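Local coordinates for ribokinase, putative (Burkholderia thailandensis, PDB 3B1N), which probably phosphorylates nucleosides as a kinase of the ribokinase (pfkB) family, and binds ADP together with the nucleoside analogue mizoribine, at residues 115-119 against 120-124; 172-175 against 176-180; 284-288 against 289-293. All blocks are in the same frame, centred on the assembly; numbering follows the deposited sequence. Where two conformers were deposited one is given.

Contact 1. Residues 115-119 against 120-124; sequences TAFHP and GAMMQ. With MZR (5-hydroxy-1-(beta-D-ribofuranosyl)-1H-imidazole-4-carboxamide), chain F.
The apolar contacts centre on Phe117 and Met122, which cross at about a right angle where strand 113-118 gives way to the 3-10 segment that begins at Ala121. Met122 CE lies 3.4 Å from Phe117 CE2, and Met122 SD sits 4.6 Å from the centroid of the Phe117 ring, an oblique Met-aromatic contact 65° off the ring normal. The thioether is bent at its last torsion (chi3 84°), which brings Met122 CE round to the ring and also to 4.1 Å from Pro119 CB. Farther along the turn, Pro119 CB packs tightly on Met123 CG at 3.5 Å.

One face of the Phe117 ring carries the imidazole of mizoribine, whose C5 stands 3.5 Å above the ring plane, offset toward the rim; the flat, apolar phenylalanine suits a flat base. The strand closes one edge of the chain's four-stranded lid sheet, which runs on into the second subunit, where Leu38 of that subunit packs on Phe117.

Backbone bonding sets the turn. Met122 N donates to Pro119 O at 2.9 Å. Gly120 suits its positive phi (51°), which helps turn the chain after Pro119, and Met123 N bonds to Gly120 O.

Contact 2. Residues 172-175 against 176-180; sequences PLFD and GATLR
The Phe174 ring meets Leu179 N at its edge, near the ring plane, with Leu179 N 3.9 Å from Phe174 CD1, while Thr178 OG1 approaches Phe174 CD1 obliquely at 3.6 Å. Leu179 CD1 adds an apolar touch on that corner, and Phe146 of helix 146-158 stacks edge-to-face with the ring. A large aromatic suits this place because it fills the buried side of the bend leading into the helix. The second flat group, the Arg180 guanidinium, has one face over Gly176 O, which lies close to its centre; Arg180 NH2 is hydrogen-bonded to Thr203 O.

Between these groups Asp175 serves as the N-cap of helix 176-185, a helix of the α/β domain of this ribokinase-type fold. Its CG sits between the backbone N and the carbonyl carbon (chi1 57°), and this rotation turns the carboxylate over the first turn. There OD2 accepts two bonds from Thr178. Thr178 N meets Asp175 OD2 nearly along its C-O axis at 3.0 Å, in a straight bond of 167°. In the conformer given, Thr178 OG1 donates to Asp175 OD2 at 2.7 Å on the anti side, 35° out of the carboxylate plane. The two donors arrive from opposite faces of that plane, so one oxygen is gripped twice, which restrains the carboxylate's rotation. Aspartate is well suited to the cap, since its negative charge probably interacts favourably with the positive end of the helix dipole. Threonine supplies both donors from a single residue. The main chain takes up the helix through Leu179 N, which bonds to Asp175 O at 3.0 Å.

Contact 3. Residues 284-288 against 289-293; sequences IAHQG and PQTYA. With ADP (adenosine-5'-diphosphate), chain G.
Gln287 O accepts the hydroxyl of Thr291 OG1 at 2.7 Å in the conformer given, the shortest polar bond between 284-288 and 289-293, in the irregular link between helices 269-284 and 296-307 of the ribokinase-type fold. The donor stands well above the carbonyl plane, 51° out of it, and is not on a lone pair. Thr291 reaches it because OG1 lies between its own backbone N and carbonyl carbon (chi1 71°), which turns the hydroxyl back over the bend; threonine can thus close the turn with a short branch. Thr291 OG1 also rests 3.3 Å from His286 CB.

A water bridges the bend, hydrogen-bonded to Gly288 O at 2.8 Å and accepting from Tyr292 N at 3.0 Å, so two backbone groups too far apart to bond directly are joined through it. Gly288 O also receives Lys283 NZ. Glycine suits this position: with no CB, it can readily adopt the positive phi (107°) found here. Pro289 follows, and its rigid ring packs on Asp12 of the mizoribine pocket, while Gln290 NE2 bonds to Asn52 OD1 from the same pocket.

His286 CD2 comes 3.6 Å from Tyr292 CB, the two side chains crossing at about a right angle. Tyr292 leads its phenol away to pack on Met279 and Leu282, which suits a large aromatic in a buried place. At the start of the segment, Ile284 offers a plain methyl to the adenine of ADP, Ile284 CD1 lying 3.5 Å from ADP N6.

How the contacts relate
All three contacts are local turns, each mixing buried and more open residues, and none touches another. Contacts 1 and 3 reach the two ligands directly: contact 1 at an edge strand of the lid sheet beside mizoribine, next to the second subunit, and contact 3 near both mizoribine and ADP, with no other protein chain on it. Contact 2 lies about 32 Å from contact 3, centre to centre, on the opposite side of the chain's centre, and starts a helix. The chemistry follows: sulfur and aromatic packing dominate contact 1, a charged carboxylate cap contact 2, and in contact 3 a hydroxyl bond is joined by a bridging water. A glycine opens the second segment in contacts 1 and 2 and ends the first in contact 3.

Contact 1. Residues 115-119 against 120-124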
# COMPACT_ATOMS: atom_id res chain seq x y z
N THR B 115 -4.28 -0.33 -2.95
CA THR B 115 -4.13 1.05 -3.43
C THR B 115 -4.86 2.02 -2.51
O THR B 115 -6.04 1.82 -2.21
CB THR B 115 -4.70 1.15 -4.84
OG1 THR B 115 -3.90 0.34 -5.72
CG2 THR B 115 -4.73 2.61 -5.35
N ALA B 116 -4.16 3.06 -2.05
CA ALA B 116 -4.83 4.20 -1.44
C ALA B 116 -5.00 5.24 -2.52
O ALA B 116 -4.01 5.67 -3.15
CB ALA B 116 -3.92 4.77 -0.36
N PHE B 117 -6.24 5.66 -2.70
CA PHE B 117 -6.57 6.51 -3.86
C PHE B 117 -7.08 7.84 -3.36
O PHE B 117 -8.06 7.88 -2.61
CB PHE B 117 -7.58 5.77 -4.76
CG PHE B 117 -7.68 6.33 -6.13
CD1 PHE B 117 -6.80 5.90 -7.14
CD2 PHE B 117 -8.65 7.30 -6.41
CE1 PHE B 117 -6.91 6.45 -8.41
CE2 PHE B 117 -8.73 7.87 -7.69
CZ PHE B 117 -7.87 7.41 -8.68
N HIS B 118 -6.41 8.93 -3.77
CA HIS B 118 -6.90 10.27 -3.45
C HIS B 118 -7.59 10.83 -4.70
O HIS B 118 -6.92 11.14 -5.66
CB HIS B 118 -5.82 11.24 -2.99
CG HIS B 118 -6.43 12.51 -2.44
ND1 HIS B 118 -6.42 13.70 -3.15
CD2 HIS B 118 -7.17 12.73 -1.33
CE1 HIS B 118 -7.08 14.61 -2.46
NE2 HIS B 118 -7.54 14.06 -1.34
N PRO B 119 -8.92 10.91 -4.67
CA PRO B 119 -9.66 11.18 -5.89
C PRO B 119 -9.38 12.52 -6.51
O PRO B 119 -9.32 12.58 -7.73
CB PRO B 119 -11.14 11.03 -5.50
CG PRO B 119 -11.13 11.07 -4.01
CD PRO B 119 -9.81 10.61 -3.54
N GLY B 120 -9.23 13.59 -5.72
CA GLY B 120 -9.04 14.89 -6.33
C GLY B 120 -10.14 15.15 -7.36
O GLY B 120 -11.34 14.92 -7.13
N ALA B 121 -9.71 15.60 -8.53
CA ALA B 121 -10.61 15.97 -9.61
C ALA B 121 -11.52 14.83 -10.07
O ALA B 121 -12.60 15.08 -10.60
CB ALA B 121 -9.81 16.51 -10.78
N MET B 122 -11.12 13.58 -9.84
CA MET B 122 -11.98 12.49 -10.17
C MET B 122 -13.35 12.51 -9.48
O MET B 122 -14.33 11.97 -10.02
CB MET B 122 -11.24 11.15 -9.93
CG MET B 122 -12.05 9.92 -10.44
SD MET B 122 -11.36 8.33 -9.91
CE MET B 122 -12.08 8.14 -8.28
N MET B 123 -13.42 13.18 -8.32
CA MET B 123 -14.69 13.26 -7.57
C MET B 123 -15.77 13.93 -8.40
O MET B 123 -16.97 13.71 -8.16
CB MET B 123 -14.52 14.04 -6.27
CG MET B 123 -13.63 13.42 -5.30
SD MET B 123 -13.88 14.16 -3.64
CE MET B 123 -15.09 15.47 -3.97
N GLN B 124 -15.36 14.75 -9.39
CA GLN B 124 -16.33 15.50 -10.23
C GLN B 124 -16.48 14.88 -11.62
O GLN B 124 -16.95 15.57 -12.53
CB GLN B 124 -15.92 16.98 -10.41
CG GLN B 124 -15.43 17.67 -9.12
CD GLN B 124 -16.42 17.57 -8.01
OE1 GLN B 124 -17.62 17.53 -8.23
NE2 GLN B 124 -15.92 17.52 -6.76
N1 MZR F . -10.90 4.41 -8.93
O3 MZR F . -8.93 4.33 -10.91
C4 MZR F . -8.26 3.66 -9.87
C5 MZR F . -8.80 3.38 -8.56
C6 MZR F . -10.13 3.77 -8.07
O6 MZR F . -10.38 3.47 -6.88
N7 MZR F . -7.79 2.72 -7.94
C8 MZR F . -6.75 2.61 -8.80
N9 MZR F . -7.03 3.19 -10.00
C1' MZR F . -6.16 3.22 -11.19
C2' MZR F . -4.71 3.63 -11.00
O2' MZR F . -4.66 5.03 -11.24
C3' MZR F . -3.98 2.72 -12.02
O3' MZR F . -3.26 3.38 -13.06
C4' MZR F . -5.05 1.83 -12.59
O4' MZR F . -6.07 1.86 -11.60
C5' MZR F . -4.55 0.42 -12.79
O5' MZR F . -5.65 -0.32 -13.37

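Contact 2. Residues 172-175 against 176-180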
# COMPACT_ATOMS: atom_id res chain seq x y z
N PRO B 172 -16.29 -1.31 -4.41
CA PRO B 172 -16.79 -1.00 -3.05
C PRO B 172 -17.89 0.07 -3.01
O PRO B 172 -18.68 0.11 -2.05
CB PRO B 172 -15.52 -0.54 -2.30
CG PRO B 172 -14.43 -1.33 -2.98
CD PRO B 172 -14.81 -1.20 -4.43
N LEU B 173 -17.93 0.92 -4.02
CA LEU B 173 -18.88 2.03 -4.08
C LEU B 173 -20.30 1.57 -4.51
O LEU B 173 -21.29 2.31 -4.32
CB LEU B 173 -18.36 3.11 -5.02
CG LEU B 173 -16.89 3.56 -4.91
CD1 LEU B 173 -16.46 4.48 -6.06
CD2 LEU B 173 -16.62 4.22 -3.58
N PHE B 174 -20.38 0.38 -5.09
CA PHE B 174 -21.64 -0.17 -5.60
C PHE B 174 -22.39 -0.92 -4.49
O PHE B 174 -21.77 -1.48 -3.60
CB PHE B 174 -21.39 -1.13 -6.77
CG PHE B 174 -21.10 -0.44 -8.08
CD1 PHE B 174 -22.08 -0.27 -9.04
CD2 PHE B 174 -19.83 0.08 -8.33
CE1 PHE B 174 -21.82 0.42 -10.23
CE2 PHE B 174 -19.57 0.73 -9.49
CZ PHE B 174 -20.56 0.90 -10.46
N ASP B 175 -23.72 -0.89 -4.53
CA ASP B 175 -24.49 -1.93 -3.83
C ASP B 175 -25.03 -2.91 -4.83
O ASP B 175 -24.80 -2.77 -6.04
CB ASP B 175 -25.63 -1.34 -2.98
CG ASP B 175 -26.60 -0.49 -3.79
OD1 ASP B 175 -27.40 0.23 -3.14
OD2 ASP B 175 -26.58 -0.52 -5.05
N GLY B 176 -25.73 -3.93 -4.33
CA GLY B 176 -26.28 -4.95 -5.20
C GLY B 176 -27.21 -4.44 -6.28
O GLY B 176 -27.11 -4.87 -7.43
N ALA B 177 -28.07 -3.48 -5.93
CA ALA B 177 -29.08 -3.01 -6.87
C ALA B 177 -28.46 -2.23 -8.04
O ALA B 177 -28.80 -2.48 -9.21
CB ALA B 177 -30.15 -2.17 -6.13
N THR B 178 -27.54 -1.31 -7.73
CA THR B 178 -26.87 -0.51 -8.77
C THR B 178 -25.93 -1.40 -9.60
O THR B 178 -25.78 -1.20 -10.81
CB THR B 178 -26.09 0.70 -8.22
OG1 THR B 178 -25.16 0.26 -7.22
CG2 THR B 178 -27.06 1.73 -7.61
N LEU B 179 -25.32 -2.38 -8.96
CA LEU B 179 -24.45 -3.29 -9.70
C LEU B 179 -25.22 -4.19 -10.68
O LEU B 179 -24.86 -4.30 -11.87
CB LEU B 179 -23.55 -4.08 -8.73
CG LEU B 179 -22.47 -4.96 -9.35
CD1 LEU B 179 -21.53 -4.12 -10.28
CD2 LEU B 179 -21.67 -5.66 -8.29
N ARG B 180 -26.30 -4.82 -10.21
CA ARG B 180 -27.19 -5.57 -11.11
C ARG B 180 -27.71 -4.71 -12.26
O ARG B 180 -27.69 -5.14 -13.42
CB ARG B 180 -28.37 -6.16 -10.33
CG ARG B 180 -28.03 -7.37 -9.47
CD ARG B 180 -29.32 -8.03 -8.91
NE ARG B 180 -30.02 -7.11 -7.99
CZ ARG B 180 -29.75 -7.02 -6.69
NH1 ARG B 180 -30.43 -6.14 -5.95
NH2 ARG B 180 -28.79 -7.76 -6.13

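Contact 3. Residues 284-288 against 289-293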
# COMPACT_ATOMS: atom_id res chain seq x y z
N ILE B 284 3.70 -5.84 -18.85
CA ILE B 284 4.29 -6.26 -17.54
C ILE B 284 5.82 -6.22 -17.56
O ILE B 284 6.45 -6.19 -16.49
CB ILE B 284 3.73 -7.62 -17.12
CG1 ILE B 284 3.92 -7.84 -15.59
CG2 ILE B 284 4.39 -8.75 -17.97
CD1 ILE B 284 3.15 -9.07 -15.10
N ALA B 285 6.38 -6.13 -18.77
CA ALA B 285 7.84 -6.08 -18.93
C ALA B 285 8.46 -4.71 -18.62
O ALA B 285 9.69 -4.54 -18.73
CB ALA B 285 8.24 -6.55 -20.33
N HIS B 286 7.63 -3.73 -18.22
CA HIS B 286 8.13 -2.39 -17.96
C HIS B 286 7.42 -1.80 -16.76
O HIS B 286 6.30 -2.20 -16.42
CB HIS B 286 7.96 -1.49 -19.20
CG HIS B 286 8.58 -2.05 -20.43
ND1 HIS B 286 9.89 -1.80 -20.79
CD2 HIS B 286 8.09 -2.93 -21.34
CE1 HIS B 286 10.17 -2.49 -21.89
NE2 HIS B 286 9.09 -3.16 -22.26
N GLN B 287 8.07 -0.83 -16.12
CA GLN B 287 7.61 -0.23 -14.87
C GLN B 287 6.62 0.85 -15.21
O GLN B 287 6.99 1.76 -15.96
CB GLN B 287 8.83 0.44 -14.20
CG GLN B 287 8.51 1.18 -12.94
CD GLN B 287 7.87 0.30 -11.93
OE1 GLN B 287 8.27 -0.86 -11.77
NE2 GLN B 287 6.84 0.82 -11.24
N GLY B 288 5.42 0.80 -14.63
CA GLY B 288 4.44 1.85 -14.89
C GLY B 288 3.38 1.22 -15.78
O GLY B 288 3.67 0.30 -16.56
N PRO B 289 2.15 1.74 -15.74
CA PRO B 289 1.11 1.19 -16.64
C PRO B 289 1.29 1.59 -18.10
O PRO B 289 0.69 0.90 -18.94
CB PRO B 289 -0.20 1.76 -16.06
CG PRO B 289 0.21 2.87 -15.16
CD PRO B 289 1.61 2.66 -14.71
N GLN B 290 2.06 2.64 -18.42
CA GLN B 290 2.12 3.12 -19.81
C GLN B 290 3.54 3.28 -20.35
O GLN B 290 3.74 3.95 -21.37
CB GLN B 290 1.37 4.45 -19.96
CG GLN B 290 -0.12 4.43 -19.57
CD GLN B 290 -0.70 5.85 -19.58
OE1 GLN B 290 -0.25 6.71 -20.39
NE2 GLN B 290 -1.75 6.08 -18.81
N THR B 291 4.54 2.65 -19.76
CA THR B 291 5.88 2.91 -20.30
C THR B 291 6.29 1.96 -21.42
O THR B 291 7.13 2.34 -22.25
CB THR B 291 6.94 3.02 -19.22
OG1 THR B 291 7.19 1.72 -18.66
CG2 THR B 291 6.46 3.95 -18.14
N TYR B 292 5.67 0.77 -21.48
CA TYR B 292 5.82 -0.07 -22.66
C TYR B 292 5.44 0.70 -23.92
O TYR B 292 4.46 1.43 -23.94
CB TYR B 292 5.05 -1.39 -22.53
CG TYR B 292 3.52 -1.32 -22.71
CD1 TYR B 292 2.73 -0.50 -21.89
CD2 TYR B 292 2.91 -2.06 -23.72
CE1 TYR B 292 1.34 -0.47 -22.09
CE2 TYR B 292 1.54 -2.04 -23.92
CZ TYR B 292 0.76 -1.20 -23.09
OH TYR B 292 -0.59 -1.17 -23.32
N ALA B 293 6.30 0.63 -24.93
CA ALA B 293 6.04 1.40 -26.14
C ALA B 293 6.40 0.58 -27.40
O ALA B 293 7.22 1.05 -28.24
CB ALA B 293 6.84 2.74 -26.09
PB ADP G . -5.62 -6.79 -13.54
O1B ADP G . -5.74 -7.35 -12.13
O2B ADP G . -6.93 -6.19 -13.96
O3B ADP G . -4.48 -5.91 -13.92
PA ADP G . -4.70 -9.47 -14.53
O1A ADP G . -3.64 -9.53 -13.42
O2A ADP G . -5.75 -10.54 -14.60
O3A ADP G . -5.54 -8.13 -14.52
O5' ADP G . -3.82 -9.39 -15.81
C5' ADP G . -4.50 -9.12 -17.04
C4' ADP G . -3.90 -9.83 -18.24
O4' ADP G . -2.53 -9.41 -18.40
C3' ADP G . -3.84 -11.37 -18.09
O3' ADP G . -5.09 -11.99 -18.43
C2' ADP G . -2.65 -11.69 -18.96
O2' ADP G . -3.06 -11.77 -20.34
C1' ADP G . -1.73 -10.51 -18.80
N9 ADP G . -0.78 -10.79 -17.68
C8 ADP G . -0.89 -10.49 -16.35
N7 ADP G . 0.20 -10.98 -15.67
C5 ADP G . 0.94 -11.64 -16.54
C6 ADP G . 2.18 -12.41 -16.47
N6 ADP G . 2.79 -12.53 -15.26
N1 ADP G . 2.65 -12.95 -17.58
C2 ADP G . 2.03 -12.82 -18.78
N3 ADP G . 0.91 -12.11 -18.91
C4 ADP G . 0.32 -11.54 -17.86
O HOH W 1 4.68 -0.65 -19.01